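Local atomic coordinates of phospho-furanose lactonase (Mycoplasma synoviae, PDB entry 3OVG), a protein that hydrolyses phosphorylated furanose lactones, D-xylono-1,4-lactone 5-phosphate and L-arabino-1,4-lactone 5-phosphate, with two zinc ions in each subunit. Residues 309-312 with 313-317. Residues are numbered along the deposited sequence; the frame is centred on the assembly and turned at random.
Sequences VGVS and KEAIF
Ser312 and Ala315 meet in an N-cap, the serine standing just before helix 313-327 and closing its first turn with its own side chain. The motif belongs to a helix-loop-helix corner on the outside of the TIM barrel, away from the zinc site: helix 296-309 ends in a Schellman motif, where Gly310 takes a positive phi, and the next helix starts only three residues later.

Two hydrogen bonds join Ser312 to the new helix. Its OG accepts from Ala315 N at 2.9 Å, nearly straight at 172°; with chi1 at 80° the hydroxyl lies between backbone N and carbonyl carbon, turned toward the amide of Ala315. Its carbonyl O receives Ile316 N at 3.1 Å, the first i to i+4 bond of the helix, and Phe317 N to Lys313 O continues the series. Glu314 lies alongside, its OE1 3.7 Å from Ser312 OG.

A hydrophobic contact flanks the cap on the buried side. Val311, the residue before the N-cap, meets Ile316, four residues past the cap, in the N'-to-N4 arrangement of a hydrophobic staple, with Ala315 beside them; Leu306 and Lys258 also touch the valine side chain, while Ala315 packs on Val261 and Ile316 on Leu303. One methyl does the touching: set trans to the amide nitrogen by a chi1 of -179°, Val311 CG1 lies 3.9 Å from Ala315 CB and 3.8 Å from Ile316 CG1.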
ATOM      1  N   VAL A 309     -34.956  25.574  -0.900  1.00 18.80           N
ATOM      2  CA  VAL A 309     -34.063  26.663  -1.266  1.00 18.92           C
ATOM      3  C   VAL A 309     -34.698  27.540  -2.349  1.00 19.83           C
ATOM      4  O   VAL A 309     -34.121  28.543  -2.735  1.00 21.03           O
ATOM      5  CB  VAL A 309     -32.691  26.153  -1.736  1.00 21.88           C
ATOM      6  CG1 VAL A 309     -32.053  25.260  -0.658  1.00 22.56           C
ATOM      7  CG2 VAL A 309     -32.838  25.405  -3.049  1.00 20.20           C
ATOM      8  N   GLY A 310     -35.869  27.151  -2.858  1.00 20.74           N
ATOM      9  CA  GLY A 310     -36.582  28.019  -3.793  1.00 21.34           C
ATOM     10  C   GLY A 310     -36.741  27.565  -5.238  1.00 22.90           C
ATOM     11  O   GLY A 310     -37.092  28.369  -6.098  1.00 23.77           O
ATOM     12  N   VAL A 311     -36.504  26.284  -5.517  1.00 20.10           N
ATOM     13  CA  VAL A 311     -36.734  25.771  -6.859  1.00 19.09           C
ATOM     14  C   VAL A 311     -38.224  25.460  -6.968  1.00 23.70           C
ATOM     15  O   VAL A 311     -38.818  24.842  -6.074  1.00 22.60           O
ATOM     16  CB  VAL A 311     -35.886  24.526  -7.161  1.00 19.98           C
ATOM     17  CG1 VAL A 311     -36.148  24.033  -8.573  1.00 21.41           C
ATOM     18  CG2 VAL A 311     -34.402  24.854  -6.992  1.00 20.16           C
ATOM     19  N   SER A 312     -38.828  25.929  -8.052  1.00 19.18           N
ATOM     20  CA  SER A 312     -40.259  25.832  -8.263  1.00 20.16           C
ATOM     21  C   SER A 312     -40.664  24.404  -8.626  1.00 23.24           C
ATOM     22  O   SER A 312     -39.842  23.603  -9.097  1.00 19.59           O
ATOM     23  CB  SER A 312     -40.632  26.761  -9.410  1.00 20.64           C
ATOM     24  OG  SER A 312     -40.349  26.148 -10.665  1.00 21.67           O
ATOM     25  N   LYS A 313     -41.938  24.085  -8.446  1.00 21.45           N
ATOM     26  CA  LYS A 313     -42.415  22.781  -8.858  1.00 20.49           C
ATOM     27  C   LYS A 313     -42.318  22.563 -10.370  1.00 22.49           C
ATOM     28  O   LYS A 313     -42.075  21.446 -10.834  1.00 18.73           O
ATOM     29  CB  LYS A 313     -43.847  22.562  -8.396  1.00 25.90           C
ATOM     30  CG  LYS A 313     -43.958  22.355  -6.907  1.00 31.52           C
ATOM     31  CD  LYS A 313     -45.343  21.878  -6.535  1.00 40.94           C
ATOM     32  CE  LYS A 313     -46.381  22.951  -6.834  1.00 46.30           C
ATOM     33  NZ  LYS A 313     -47.665  22.334  -7.298  1.00 57.66           N
ATOM     34  N   GLU A 314     -42.521  23.630 -11.136  1.00 22.29           N
ATOM     35  CA  GLU A 314     -42.381  23.564 -12.579  1.00 22.49           C
ATOM     36  C   GLU A 314     -40.973  23.192 -12.998  1.00 19.94           C
ATOM     37  O   GLU A 314     -40.799  22.334 -13.838  1.00 19.82           O
ATOM     38  CB  GLU A 314     -42.754  24.906 -13.244  1.00 24.96           C
ATOM     39  CG  GLU A 314     -44.194  25.362 -12.986  1.00 32.15           C
ATOM     40  CD  GLU A 314     -44.301  26.334 -11.800  1.00 30.27           C
ATOM     41  OE1 GLU A 314     -44.027  25.921 -10.629  1.00 29.45           O
ATOM     42  OE2 GLU A 314     -44.685  27.502 -12.055  1.00 27.31           O
ATOM     43  N   ALA A 315     -39.971  23.870 -12.448  1.00 19.37           N
ATOM     44  CA  ALA A 315     -38.578  23.563 -12.788  1.00 19.36           C
ATOM     45  C   ALA A 315     -38.241  22.124 -12.407  1.00 19.33           C
ATOM     46  O   ALA A 315     -37.571  21.403 -13.170  1.00 19.43           O
ATOM     47  CB  ALA A 315     -37.641  24.517 -12.096  1.00 20.48           C
ATOM     48  N   ILE A 316     -38.725  21.702 -11.238  1.00 17.45           N
ATOM     49  CA  ILE A 316     -38.553  20.322 -10.821  1.00 19.87           C
ATOM     50  C   ILE A 316     -39.169  19.373 -11.848  1.00 20.24           C
ATOM     51  O   ILE A 316     -38.555  18.350 -12.193  1.00 18.79           O
ATOM     52  CB  ILE A 316     -39.097  20.064  -9.387  1.00 18.12           C
ATOM     53  CG1 ILE A 316     -38.228  20.807  -8.360  1.00 17.98           C
ATOM     54  CG2 ILE A 316     -39.099  18.569  -9.087  1.00 20.80           C
ATOM     55  CD1 ILE A 316     -38.628  20.544  -6.907  1.00 21.47           C
ATOM     56  N   PHE A 317     -40.362  19.735 -12.360  1.00 19.96           N
ATOM     57  CA  PHE A 317     -41.027  18.952 -13.408  1.00 20.30           C
ATOM     58  C   PHE A 317     -40.182  18.835 -14.690  1.00 19.41           C
ATOM     59  O   PHE A 317     -40.090  17.750 -15.278  1.00 19.29           O
ATOM     60  CB  PHE A 317     -42.431  19.503 -13.770  1.00 21.54           C
ATOM     61  CG  PHE A 317     -43.265  18.532 -14.584  1.00 18.93           C
ATOM     62  CD1 PHE A 317     -43.923  17.481 -13.970  1.00 22.42           C
ATOM     63  CD2 PHE A 317     -43.346  18.647 -15.956  1.00 21.53           C
ATOM     64  CE1 PHE A 317     -44.684  16.572 -14.713  1.00 24.26           C
ATOM     65  CE2 PHE A 317     -44.089  17.733 -16.719  1.00 21.55           C
ATOM     66  CZ  PHE A 317     -44.769  16.699 -16.084  1.00 25.91           C
TER